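Triacylglycerol lipase (Clostridium botulinum, PDB 5AH1) probably hydrolyses triacylglycerol esters and cleaves synthetic polyesters, as a zinc-binding esterase of the alpha/beta-hydrolase family. Local coordinates at residues A[361-366]-A[386-391]; A[85-90]-A[247-252]; A[391-396]-A[401-406]; A[308-313]-A[366-371]. All coordinates share one frame; numbering follows the deposited sequence. Where two conformers were deposited one is given.

Contact 1: residues A[361-366]-A[386-391]; sequences NLMGRY and VVNCIS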
loop_
_atom_site.group_PDB
_atom_site.type_symbol
_atom_site.label_atom_id
_atom_site.label_comp_id
_atom_site.label_asym_id
_atom_site.label_seq_id
_atom_site.Cartn_x
_atom_site.Cartn_y
_atom_site.Cartn_z
ATOM N N ASN A 361 7.768 -18.857 -0.364
ATOM C CA ASN A 361 8.103 -20.123 0.264
ATOM C C ASN A 361 8.588 -19.913 1.702
ATOM O O ASN A 361 8.266 -20.713 2.581
ATOM C CB ASN A 361 9.091 -20.902 -0.609
ATOM C CG ASN A 361 8.471 -21.288 -1.965
ATOM O OD1 ASN A 361 7.239 -21.302 -2.114
ATOM N ND2 ASN A 361 9.315 -21.567 -2.955
ATOM N N LEU A 362 9.338 -18.846 1.964
ATOM C CA LEU A 362 9.733 -18.580 3.347
ATOM C C LEU A 362 8.554 -18.187 4.232
ATOM O O LEU A 362 8.419 -18.694 5.333
ATOM C CB LEU A 362 10.872 -17.547 3.426
ATOM C CG LEU A 362 12.261 -18.060 3.010
ATOM C CD1 LEU A 362 13.327 -17.086 3.425
ATOM C CD2 LEU A 362 12.601 -19.462 3.564
ATOM N N MET A 363 7.693 -17.293 3.766
ATOM C CA MET A 363 6.496 -16.987 4.530
ATOM C C MET A 363 5.633 -18.239 4.706
ATOM O O MET A 363 4.985 -18.420 5.726
ATOM C CB MET A 363 5.649 -15.930 3.823
ATOM C CG MET A 363 6.065 -14.499 4.072
ATOM S SD MET A 363 4.884 -13.316 3.353
ATOM C CE MET A 363 5.410 -13.498 1.709
ATOM N N GLY A 364 5.631 -19.095 3.688
ATOM C CA GLY A 364 4.783 -20.274 3.669
ATOM C C GLY A 364 5.180 -21.360 4.653
ATOM O O GLY A 364 4.483 -22.370 4.767
ATOM N N ARG A 365 6.281 -21.156 5.369
ATOM C CA ARG A 365 6.680 -22.096 6.415
ATOM C C ARG A 365 7.157 -21.395 7.679
ATOM O O ARG A 365 7.766 -22.018 8.557
ATOM C CB ARG A 365 7.775 -23.028 5.908
ATOM C CG ARG A 365 9.113 -22.344 5.631
ATOM C CD ARG A 365 10.037 -23.271 4.851
ATOM N NE ARG A 365 9.426 -23.594 3.569
ATOM C CZ ARG A 365 9.706 -24.664 2.838
ATOM N NH1 ARG A 365 10.609 -25.540 3.262
ATOM N NH2 ARG A 365 9.068 -24.848 1.684
ATOM N N TYR A 366 6.880 -20.099 7.779
ATOM C CA TYR A 366 7.337 -19.309 8.920
ATOM C C TYR A 366 6.307 -19.289 10.043
ATOM O O TYR A 366 5.188 -18.801 9.870
ATOM C CB TYR A 366 7.653 -17.880 8.491
ATOM C CG TYR A 366 8.181 -16.999 9.605
ATOM C CD1 TYR A 366 9.518 -17.002 9.936
ATOM C CD2 TYR A 366 7.348 -16.172 10.323
ATOM C CE1 TYR A 366 10.008 -16.201 10.959
ATOM C CE2 TYR A 366 7.817 -15.359 11.331
ATOM C CZ TYR A 366 9.144 -15.374 11.646
ATOM O OH TYR A 366 9.612 -14.548 12.642
ATOM N N VAL A 386 4.171 -11.596 -1.053
ATOM C CA VAL A 386 4.634 -10.467 -0.242
ATOM C C VAL A 386 3.904 -10.357 1.097
ATOM O O VAL A 386 4.542 -10.062 2.109
ATOM C CB VAL A 386 4.567 -9.134 -1.040
ATOM C CG1 VAL A 386 5.067 -7.975 -0.218
ATOM C CG2 VAL A 386 5.371 -9.241 -2.316
ATOM N N VAL A 387 2.600 -10.616 1.094
ATOM C CA VAL A 387 1.771 -10.449 2.283
ATOM C C VAL A 387 0.946 -11.699 2.559
ATOM O O VAL A 387 0.296 -12.236 1.673
ATOM C CB VAL A 387 0.823 -9.225 2.150
ATOM C CG1 VAL A 387 -0.019 -9.045 3.388
ATOM C CG2 VAL A 387 1.630 -7.956 1.877
ATOM N N ASN A 388 0.946 -12.132 3.820
ATOM C CA ASN A 388 0.119 -13.264 4.235
ATOM C C ASN A 388 -1.357 -12.969 3.969
ATOM O O ASN A 388 -1.827 -11.883 4.285
ATOM C CB ASN A 388 0.310 -13.541 5.724
ATOM C CG ASN A 388 1.764 -13.443 6.158
ATOM O OD1 ASN A 388 2.292 -12.344 6.288
ATOM N ND2 ASN A 388 2.418 -14.585 6.362
ATOM N N CYS A 389 -2.096 -13.937 3.438
ATOM C CA CYS A 389 -3.500 -13.729 3.123
ATOM C C CYS A 389 -4.325 -13.353 4.332
ATOM O O CYS A 389 -5.201 -12.493 4.242
ATOM C CB CYS A 389 -4.095 -14.964 2.442
ATOM S SG CYS A 389 -3.331 -15.395 0.883
ATOM N N ILE A 390 -4.038 -13.980 5.469
ATOM C CA ILE A 390 -4.826 -13.756 6.673
ATOM C C ILE A 390 -4.794 -12.286 7.099
ATOM O O ILE A 390 -5.721 -11.797 7.728
ATOM C CB ILE A 390 -4.316 -14.668 7.846
ATOM C CG1 ILE A 390 -5.269 -14.618 9.039
ATOM C CG2 ILE A 390 -2.908 -14.291 8.276
ATOM C CD1 ILE A 390 -4.905 -15.568 10.153
ATOM N N SER A 391 -3.705 -11.595 6.760
ATOM C CA SER A 391 -3.485 -10.218 7.173
ATOM C C SER A 391 -4.265 -9.207 6.332
ATOM O O SER A 391 -4.419 -8.061 6.730
ATOM C CB SER A 391 -1.994 -9.935 7.030
ATOM O OG SER A 391 -1.667 -8.624 7.426
#
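With CG beside its backbone N (chi1 -84°) and the chain extended through chi2, Met363 bends at chi3 (-77°), which lays SD and CE against the peptide carbonyl of Val386. Met363 SD lies 3.5 Å from Val386 O, while Met363 CE rests 3.5 Å from Val386 C. The methyl group also approaches the next peptide, with Met363 CE 4.1 Å from Val387 N. This is a van der Waals contact of a thioether with a loop backbone, and the polar atoms it covers are bound elsewhere: Val386 O by Thr234 OG1, Val387 N by one carboxylate oxygen of Asp384, which also takes Val386 N.

Asn388 adds its amide from farther along the loop. Asn388 OD1 is 4.0 Å from Met363 SD and Asn388 ND2 4.1 Å from the same sulfur, so the thioether is directed at neither end of the amide. Two bonds fix the rotation of that amide, ND2 to Trp380 O and OD1 to Thr235 N.

Met363 closes helix 357-363, and its side chain also touches Thr234, Thr235 and Leu236. The joint thus ties the end of this helix to the loop 386-391. Val386 and Val387 pack on His426, and Val387 lies near a GxSxG sequence that probably forms the nucleophile elbow, which is consistent with a loop bordering the active site of an alpha/beta-hydrolase.

Contact 2: residues A[85-90]-A[247-252]; sequences GFMGFG and SYTFGV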
loop_
_atom_site.group_PDB
_atom_site.type_symbol
_atom_site.label_atom_id
_atom_site.label_comp_id
_atom_site.label_asym_id
_atom_site.label_seq_id
_atom_site.Cartn_x
_atom_site.Cartn_y
_atom_site.Cartn_z
ATOM N N GLY A 85 2.024 1.330 -2.464
ATOM C CA GLY A 85 2.634 0.721 -1.294
ATOM C C GLY A 85 4.120 0.944 -1.118
ATOM O O GLY A 85 4.675 1.990 -1.449
ATOM N N PHE A 86 4.744 -0.068 -0.536
ATOM C CA PHE A 86 6.179 -0.075 -0.252
ATOM C C PHE A 86 6.953 -0.117 -1.562
ATOM O O PHE A 86 6.616 -0.906 -2.453
ATOM C CB PHE A 86 6.459 -1.315 0.600
ATOM C CG PHE A 86 7.889 -1.492 1.037
ATOM C CD1 PHE A 86 8.494 -0.611 1.908
ATOM C CD2 PHE A 86 8.587 -2.601 0.648
ATOM C CE1 PHE A 86 9.780 -0.819 2.340
ATOM C CE2 PHE A 86 9.870 -2.802 1.082
ATOM C CZ PHE A 86 10.458 -1.911 1.920
ATOM N N MET A 87 7.945 0.759 -1.696
ATOM C CA MET A 87 8.762 0.818 -2.904
ATOM C C MET A 87 7.942 1.053 -4.179
ATOM O O MET A 87 8.284 0.557 -5.253
ATOM C CB MET A 87 9.700 -0.398 -3.001
ATOM C CG MET A 87 10.911 -0.263 -2.049
ATOM S SD MET A 87 12.060 1.027 -2.606
ATOM C CE MET A 87 12.861 0.137 -3.912
ATOM N N GLY A 88 6.872 1.843 -4.047
ATOM C CA GLY A 88 6.162 2.400 -5.189
ATOM C C GLY A 88 6.595 3.827 -5.457
ATOM O O GLY A 88 7.035 4.523 -4.535
ATOM N N PHE A 89 6.503 4.247 -6.719
ATOM C CA PHE A 89 6.998 5.549 -7.161
ATOM C C PHE A 89 5.935 6.323 -7.931
ATOM O O PHE A 89 4.844 5.807 -8.173
ATOM C CB PHE A 89 8.279 5.344 -7.963
ATOM C CG PHE A 89 9.370 4.753 -7.125
ATOM C CD1 PHE A 89 10.142 5.558 -6.302
ATOM C CD2 PHE A 89 9.577 3.381 -7.097
ATOM C CE1 PHE A 89 11.114 5.009 -5.460
ATOM C CE2 PHE A 89 10.551 2.833 -6.273
ATOM C CZ PHE A 89 11.325 3.650 -5.456
ATOM N N GLY A 90 6.259 7.558 -8.292
ATOM C CA GLY A 90 5.298 8.469 -8.890
ATOM C C GLY A 90 5.185 8.360 -10.388
ATOM O O GLY A 90 5.968 7.675 -11.054
ATOM N N SER A 247 17.070 -4.363 0.223
ATOM C CA SER A 247 17.947 -4.737 -0.879
ATOM C C SER A 247 17.214 -5.663 -1.862
ATOM O O SER A 247 17.275 -5.470 -3.078
ATOM C CB SER A 247 19.220 -5.382 -0.335
ATOM O OG SER A 247 20.158 -5.558 -1.371
ATOM N N TYR A 248 16.506 -6.654 -1.335
ATOM C CA TYR A 248 15.661 -7.505 -2.156
ATOM C C TYR A 248 14.680 -6.691 -3.008
ATOM O O TYR A 248 14.517 -6.955 -4.200
ATOM C CB TYR A 248 14.882 -8.494 -1.282
ATOM C CG TYR A 248 13.770 -9.177 -2.035
ATOM C CD1 TYR A 248 14.038 -10.181 -2.950
ATOM C CD2 TYR A 248 12.450 -8.806 -1.837
ATOM C CE1 TYR A 248 13.023 -10.798 -3.660
ATOM C CE2 TYR A 248 11.425 -9.411 -2.541
ATOM C CZ TYR A 248 11.719 -10.414 -3.447
ATOM O OH TYR A 248 10.678 -11.012 -4.141
ATOM N N THR A 249 14.057 -5.695 -2.397
ATOM C CA THR A 249 13.048 -4.924 -3.096
ATOM C C THR A 249 13.660 -4.039 -4.200
ATOM O O THR A 249 13.011 -3.762 -5.197
ATOM C CB THR A 249 12.194 -4.127 -2.111
ATOM O OG1 THR A 249 11.746 -5.008 -1.067
ATOM C CG2 THR A 249 10.991 -3.559 -2.815
ATOM N N PHE A 250 14.915 -3.625 -4.044
ATOM C CA PHE A 250 15.646 -2.962 -5.138
ATOM C C PHE A 250 15.869 -3.946 -6.279
ATOM O O PHE A 250 15.788 -3.580 -7.447
ATOM C CB PHE A 250 16.990 -2.394 -4.677
ATOM C CG PHE A 250 16.883 -1.072 -3.980
ATOM C CD1 PHE A 250 16.390 0.044 -4.633
ATOM C CD2 PHE A 250 17.315 -0.934 -2.679
ATOM C CE1 PHE A 250 16.311 1.259 -3.981
ATOM C CE2 PHE A 250 17.233 0.272 -2.028
ATOM C CZ PHE A 250 16.731 1.367 -2.671
ATOM N N GLY A 251 16.158 -5.191 -5.936
ATOM C CA GLY A 251 16.247 -6.251 -6.928
ATOM C C GLY A 251 14.951 -6.394 -7.713
ATOM O O GLY A 251 14.969 -6.452 -8.939
ATOM N N VAL A 252 13.817 -6.451 -7.013
ATOM C CA VAL A 252 12.525 -6.541 -7.680
ATOM C C VAL A 252 12.327 -5.329 -8.599
ATOM O O VAL A 252 11.889 -5.461 -9.744
ATOM C CB VAL A 252 11.361 -6.645 -6.678
ATOM C CG1 VAL A 252 10.046 -6.665 -7.422
ATOM C CG2 VAL A 252 11.490 -7.905 -5.828
#
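Met87 reaches helix 242-257 with a side chain curled at every torsion: chi1 is -77°, and chi2 and chi3 are similar, so CE swings round onto the ring of Phe250. Met87 CE stands 3.6 Å from both Phe250 CD1 and Phe250 CE1. Met87 SD is 4.9 Å from the centroid of the Phe250 ring, 26° off its normal, an oblique Met-aromatic contact. Nearer the backbone, Met87 CB and CG press on the methyl CG2 of Thr249; this threonine was deposited in two conformers, so the tightness there is doubtful.

Phe86 and Met87 are the central residues of a type II turn from Gly85 to Gly88, in the loop that follows strand 80-83. Phe86 N makes a weak hydrogen bond to Ser182 OG in the probable GxSxG nucleophile elbow, consistent with the place of the oxyanion loop in related lipases.

Phe86 holds CG opposite its own N (chi1 -178°), which, in the threonine conformer given, brings Phe86 CE2 to 3.6 Å from Thr249 OG1; the hydroxyl lies at the ring edge, near its plane, and is bonded to Leu245 O. Met87 CG sits 4.1 Å above the Phe86 ring plane, over its centre, so the Met87 side chain lies over that ring. Phe250 is backed by Ile288 and Leu292 of helix 284-292.

Contact 3: residues A[391-396]-A[401-406]; sequences SQDGPK and DVIEQY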
loop_
_atom_site.group_PDB
_atom_site.type_symbol
_atom_site.label_atom_id
_atom_site.label_comp_id
_atom_site.label_asym_id
_atom_site.label_seq_id
_atom_site.Cartn_x
_atom_site.Cartn_y
_atom_site.Cartn_z
ATOM N N SER A 391 -3.705 -11.595 6.760
ATOM C CA SER A 391 -3.485 -10.218 7.173
ATOM C C SER A 391 -4.265 -9.207 6.332
ATOM O O SER A 391 -4.419 -8.061 6.730
ATOM C CB SER A 391 -1.994 -9.935 7.030
ATOM O OG SER A 391 -1.667 -8.624 7.426
ATOM N N GLN A 392 -4.801 -9.641 5.189
ATOM C CA GLN A 392 -5.269 -8.707 4.175
ATOM C C GLN A 392 -6.724 -8.247 4.339
ATOM O O GLN A 392 -7.091 -7.184 3.827
ATOM C CB GLN A 392 -5.049 -9.308 2.779
ATOM C CG GLN A 392 -3.588 -9.503 2.433
ATOM C CD GLN A 392 -3.405 -10.059 1.044
ATOM O OE1 GLN A 392 -4.122 -9.672 0.126
ATOM N NE2 GLN A 392 -2.487 -11.005 0.874
ATOM N N ASP A 393 -7.548 -9.016 5.051
ATOM C CA ASP A 393 -8.972 -8.695 5.113
ATOM C C ASP A 393 -9.306 -7.520 6.029
ATOM O O ASP A 393 -10.416 -6.996 5.968
ATOM C CB ASP A 393 -9.829 -9.933 5.448
ATOM C CG ASP A 393 -9.571 -10.489 6.824
ATOM O OD1 ASP A 393 -8.679 -9.990 7.529
ATOM O OD2 ASP A 393 -10.286 -11.450 7.184
ATOM N N GLY A 394 -8.345 -7.094 6.845
ATOM C CA GLY A 394 -8.568 -5.992 7.750
ATOM C C GLY A 394 -7.748 -6.182 8.996
ATOM O O GLY A 394 -7.215 -7.264 9.221
ATOM N N PRO A 395 -7.632 -5.120 9.795
ATOM C CA PRO A 395 -6.843 -5.197 11.025
ATOM C C PRO A 395 -7.571 -6.045 12.071
ATOM O O PRO A 395 -8.773 -5.847 12.285
ATOM C CB PRO A 395 -6.755 -3.736 11.453
ATOM C CG PRO A 395 -8.039 -3.129 10.918
ATOM C CD PRO A 395 -8.226 -3.783 9.590
ATOM N N LYS A 396 -6.823 -6.951 12.701
ATOM C CA LYS A 396 -7.314 -7.818 13.767
ATOM C C LYS A 396 -6.376 -7.777 14.968
ATOM O O LYS A 396 -6.850 -7.694 16.101
ATOM C CB LYS A 396 -7.468 -9.252 13.248
ATOM C CG LYS A 396 -8.491 -9.348 12.118
ATOM C CD LYS A 396 -8.577 -10.709 11.487
ATOM C CE LYS A 396 -7.352 -11.146 10.718
ATOM N NZ LYS A 396 -6.909 -10.192 9.655
ATOM N N ASP A 401 -11.844 -3.172 15.197
ATOM C CA ASP A 401 -12.643 -3.053 13.974
ATOM C C ASP A 401 -13.444 -4.320 13.728
ATOM O O ASP A 401 -12.996 -5.436 14.033
ATOM C CB ASP A 401 -11.746 -2.825 12.759
ATOM C CG ASP A 401 -11.121 -1.437 12.700
ATOM O OD1 ASP A 401 -11.275 -0.620 13.637
ATOM O OD2 ASP A 401 -10.488 -1.162 11.658
ATOM N N VAL A 402 -14.642 -4.150 13.172
ATOM C CA VAL A 402 -15.466 -5.272 12.758
ATOM C C VAL A 402 -15.116 -5.621 11.323
ATOM O O VAL A 402 -15.004 -4.729 10.470
ATOM C CB VAL A 402 -16.957 -4.923 12.902
ATOM C CG1 VAL A 402 -17.856 -6.008 12.284
ATOM C CG2 VAL A 402 -17.293 -4.740 14.369
ATOM N N ILE A 403 -14.978 -6.917 11.069
ATOM C CA ILE A 403 -14.768 -7.459 9.729
ATOM C C ILE A 403 -15.820 -8.514 9.453
ATOM O O ILE A 403 -15.992 -9.442 10.240
ATOM C CB ILE A 403 -13.361 -8.116 9.598
ATOM C CG1 ILE A 403 -12.255 -7.132 9.992
ATOM C CG2 ILE A 403 -13.136 -8.667 8.187
ATOM C CD1 ILE A 403 -10.887 -7.779 10.113
ATOM N N GLU A 404 -16.523 -8.374 8.337
ATOM C CA GLU A 404 -17.441 -9.412 7.884
ATOM C C GLU A 404 -17.198 -9.667 6.416
ATOM O O GLU A 404 -16.910 -8.743 5.656
ATOM C CB GLU A 404 -18.891 -8.978 8.043
ATOM C CG GLU A 404 -19.347 -8.648 9.444
ATOM C CD GLU A 404 -20.815 -8.194 9.459
ATOM O OE1 GLU A 404 -21.532 -8.435 8.451
ATOM O OE2 GLU A 404 -21.255 -7.587 10.459
ATOM N N GLN A 405 -17.333 -10.920 6.007
ATOM C CA GLN A 405 -17.256 -11.239 4.595
ATOM C C GLN A 405 -18.451 -10.620 3.878
ATOM O O GLN A 405 -19.572 -10.634 4.384
ATOM C CB GLN A 405 -17.173 -12.751 4.363
ATOM C CG GLN A 405 -15.961 -13.434 5.031
ATOM C CD GLN A 405 -14.602 -12.864 4.604
ATOM O OE1 GLN A 405 -14.254 -12.855 3.419
ATOM N NE2 GLN A 405 -13.818 -12.409 5.586
ATOM N N TYR A 406 -18.195 -10.047 2.712
ATOM C CA TYR A 406 -19.229 -9.406 1.928
ATOM C C TYR A 406 -20.364 -10.382 1.672
ATOM O O TYR A 406 -20.132 -11.533 1.308
ATOM C CB TYR A 406 -18.630 -8.925 0.613
ATOM C CG TYR A 406 -19.613 -8.226 -0.280
ATOM C CD1 TYR A 406 -20.028 -6.930 -0.007
ATOM C CD2 TYR A 406 -20.115 -8.854 -1.398
ATOM C CE1 TYR A 406 -20.936 -6.289 -0.818
ATOM C CE2 TYR A 406 -21.019 -8.222 -2.220
ATOM C CZ TYR A 406 -21.420 -6.933 -1.930
ATOM O OH TYR A 406 -22.324 -6.294 -2.746
HETATM O O HOH W 1 -10.776 -6.929 13.752
#
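This is a mainly van der Waals contact, with one water bridge, in which the loop 391-396 lies over strand 403-405, an outermost strand of the parallel sheet; Ile403 is at its centre. Ile403 CD1 pushes under the loop, 3.5 Å from Lys396 CG, a tight carbon pair. The same methyl, Ile403 CD1, lies 3.7 Å from Gly394 C, where there is no side chain to hold it off. Ile403 CG2 turns instead to Asp393 O.

Beyond its contact with the methyl, Lys396 folds back over its own loop. Bends at chi3 (-67°) and chi4 (-55°) return Lys396 NZ to Asp393 OD1, 2.8 Å away, in a salt bridge that uses the syn lone pair. Lys396 NZ also donates to Gly394 O at 3.0 Å and binds Ile390 O and Asp232 OD2. Two carboxylates and two carbonyls therefore surround one ammonium, which probably stabilises its charge.

At the other end, Pro395 CG approaches Asp401 OD2 to 3.2 Å. That carboxylate is held by Ala322 N at OD1 and Trp415 NE1 at OD2. A water donates to both Pro395 O and Asp401 O, its oxygen 2.7 Å from each.

Strand 403-405 pairs with strand 415-417: Ile403 and Pro395 both pack on Trp415, Asp393 touches Ala417, and Asp393 O is bonded to Ser330 OG in strand 327-331.

Contact 4: residues A[308-313]-A[366-371]; sequences LSTEGA and YSRNQK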
loop_
_atom_site.group_PDB
_atom_site.type_symbol
_atom_site.label_atom_id
_atom_site.label_comp_id
_atom_site.label_asym_id
_atom_site.label_seq_id
_atom_site.Cartn_x
_atom_site.Cartn_y
_atom_site.Cartn_z
ATOM N N LEU A 308 5.584 -2.503 8.631
ATOM C CA LEU A 308 5.181 -3.688 7.876
ATOM C C LEU A 308 5.228 -4.978 8.665
ATOM O O LEU A 308 4.596 -5.955 8.269
ATOM C CB LEU A 308 6.052 -3.848 6.632
ATOM C CG LEU A 308 5.827 -2.789 5.547
ATOM C CD1 LEU A 308 6.932 -2.843 4.513
ATOM C CD2 LEU A 308 4.465 -2.950 4.868
ATOM N N SER A 309 6.012 -4.997 9.743
ATOM C CA SER A 309 6.132 -6.201 10.556
ATOM C C SER A 309 4.829 -6.446 11.305
ATOM O O SER A 309 4.022 -5.525 11.484
ATOM C CB SER A 309 7.284 -6.076 11.556
ATOM O OG SER A 309 6.998 -5.178 12.616
ATOM N N THR A 310 4.607 -7.669 11.773
ATOM C CA THR A 310 3.361 -7.939 12.482
ATOM C C THR A 310 3.286 -7.147 13.790
ATOM O O THR A 310 2.223 -6.633 14.134
ATOM C CB THR A 310 3.144 -9.442 12.698
ATOM O OG1 THR A 310 4.216 -9.997 13.461
ATOM C CG2 THR A 310 3.035 -10.162 11.336
ATOM N N GLU A 311 4.398 -7.036 14.518
ATOM C CA GLU A 311 4.418 -6.194 15.708
ATOM C C GLU A 311 4.045 -4.734 15.389
ATOM O O GLU A 311 3.287 -4.090 16.128
ATOM C CB GLU A 311 5.811 -6.242 16.333
ATOM C CG GLU A 311 5.979 -5.432 17.623
ATOM C CD GLU A 311 7.435 -5.341 18.081
ATOM O OE1 GLU A 311 8.327 -5.341 17.201
ATOM O OE2 GLU A 311 7.684 -5.276 19.309
ATOM N N GLY A 312 4.634 -4.187 14.332
ATOM C CA GLY A 312 4.427 -2.792 14.001
ATOM C C GLY A 312 3.027 -2.523 13.475
ATOM O O GLY A 312 2.441 -1.485 13.775
ATOM N N ALA A 313 2.494 -3.460 12.707
ATOM C CA ALA A 313 1.131 -3.332 12.188
ATOM C C ALA A 313 0.140 -3.427 13.354
ATOM O O ALA A 313 -0.846 -2.685 13.398
ATOM C CB ALA A 313 0.868 -4.404 11.164
ATOM N N TYR A 366 6.880 -20.099 7.779
ATOM C CA TYR A 366 7.337 -19.309 8.920
ATOM C C TYR A 366 6.307 -19.289 10.043
ATOM O O TYR A 366 5.188 -18.801 9.870
ATOM C CB TYR A 366 7.653 -17.880 8.491
ATOM C CG TYR A 366 8.181 -16.999 9.605
ATOM C CD1 TYR A 366 9.518 -17.002 9.936
ATOM C CD2 TYR A 366 7.348 -16.172 10.323
ATOM C CE1 TYR A 366 10.008 -16.201 10.959
ATOM C CE2 TYR A 366 7.817 -15.359 11.331
ATOM C CZ TYR A 366 9.144 -15.374 11.646
ATOM O OH TYR A 366 9.612 -14.548 12.642
ATOM N N SER A 367 6.721 -19.827 11.185
ATOM C CA SER A 367 5.953 -19.784 12.418
ATOM C C SER A 367 6.702 -19.002 13.472
ATOM O O SER A 367 7.910 -18.756 13.345
ATOM C CB SER A 367 5.720 -21.195 12.940
ATOM O OG SER A 367 4.908 -21.912 12.046
ATOM N N ARG A 368 5.988 -18.624 14.523
ATOM C CA ARG A 368 6.624 -17.960 15.656
ATOM C C ARG A 368 5.711 -17.979 16.866
ATOM O O ARG A 368 4.537 -17.587 16.786
ATOM C CB ARG A 368 6.967 -16.507 15.301
ATOM C CG ARG A 368 7.738 -15.783 16.387
ATOM C CD ARG A 368 7.915 -14.319 16.081
ATOM N NE ARG A 368 6.622 -13.642 16.061
ATOM C CZ ARG A 368 6.295 -12.651 15.251
ATOM N NH1 ARG A 368 7.164 -12.197 14.362
ATOM N NH2 ARG A 368 5.084 -12.130 15.318
ATOM N N ASN A 369 6.245 -18.449 17.987
ATOM C CA ASN A 369 5.535 -18.371 19.257
ATOM C C ASN A 369 6.503 -17.827 20.294
ATOM O O ASN A 369 7.182 -18.579 21.004
ATOM C CB ASN A 369 4.953 -19.726 19.651
ATOM C CG ASN A 369 3.904 -19.606 20.741
ATOM O OD1 ASN A 369 4.003 -18.756 21.622
ATOM N ND2 ASN A 369 2.886 -20.453 20.680
ATOM N N GLN A 370 6.582 -16.501 20.353
ATOM C CA GLN A 370 7.519 -15.806 21.228
ATOM C C GLN A 370 6.787 -14.733 22.021
ATOM O O GLN A 370 5.888 -14.069 21.504
ATOM C CB GLN A 370 8.640 -15.178 20.395
ATOM C CG GLN A 370 9.545 -16.203 19.725
ATOM C CD GLN A 370 10.337 -17.005 20.730
ATOM O OE1 GLN A 370 10.935 -16.443 21.644
ATOM N NE2 GLN A 370 10.328 -18.328 20.582
ATOM N N LYS A 371 7.180 -14.569 23.279
ATOM C CA LYS A 371 6.564 -13.573 24.153
ATOM C C LYS A 371 6.595 -12.167 23.543
ATOM O O LYS A 371 7.565 -11.780 22.887
ATOM C CB LYS A 371 7.282 -13.576 25.510
ATOM C CG LYS A 371 6.691 -12.631 26.551
ATOM C CD LYS A 371 7.508 -12.617 27.845
ATOM C CE LYS A 371 6.967 -11.594 28.844
ATOM N NZ LYS A 371 7.756 -11.579 30.105
#
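Thr310 OG1 is gripped by two groups, Arg368 NH2 at 3.0 Å and the carboxylate oxygen OD2 of Asp238. The threonine begins helix 310-317 of this alpha/beta-hydrolase, just after the N-cap residue Ser309, and the arginine comes from the long loop between helix 357-363 and strand 403-405. The bond from Arg368 is almost straight, with an N-H...O angle of 176°, and OG1 lies at the guanidinium edge, in its plane.

Thr310 chi1 of 60° sets OG1 between the backbone N and the carbonyl carbon, facing the loop, whereas Arg368 runs extended through chi1 and chi2 before bending at chi3 (65°) to present its terminal nitrogens.

Asp238 OD2 also forms a salt bridge with Arg368 NH1, so threonine, arginine and aspartate close a small polar ring, while NH2 has a further partner in Pro374 O. These bonds fix the guanidinium in position. Asp238 is a potassium ligand with Ser237 and Met240, and the Arg368 side chain is about 7 Å from the ion, making it a plausible second-shell residue. Beside the ring, Ser309 OG caps the helix by accepting from Gly312 N at 3.1 Å.

Along the chain contact 2 comes first, contacts 4 and 1 follow with alternating segments, and contact 3 is last. Contacts 1, 3 and 4 all draw on the long connection between helix 357-363 and strand 403-405: contacts 1 and 4 share Tyr366, their centres 11 Å apart, and contacts 1 and 3 share Ser391, with centres 17 Å apart. Contact 2 lies across the centre of the chain from contact 3, 26 Å between centres, yet meets contact 4 where Phe86 packs on Leu308. The irregular connection is thus fastened successively to helix 310-317, helix 357-363 and the edge strand 403-405, all within one alpha/beta-hydrolase domain.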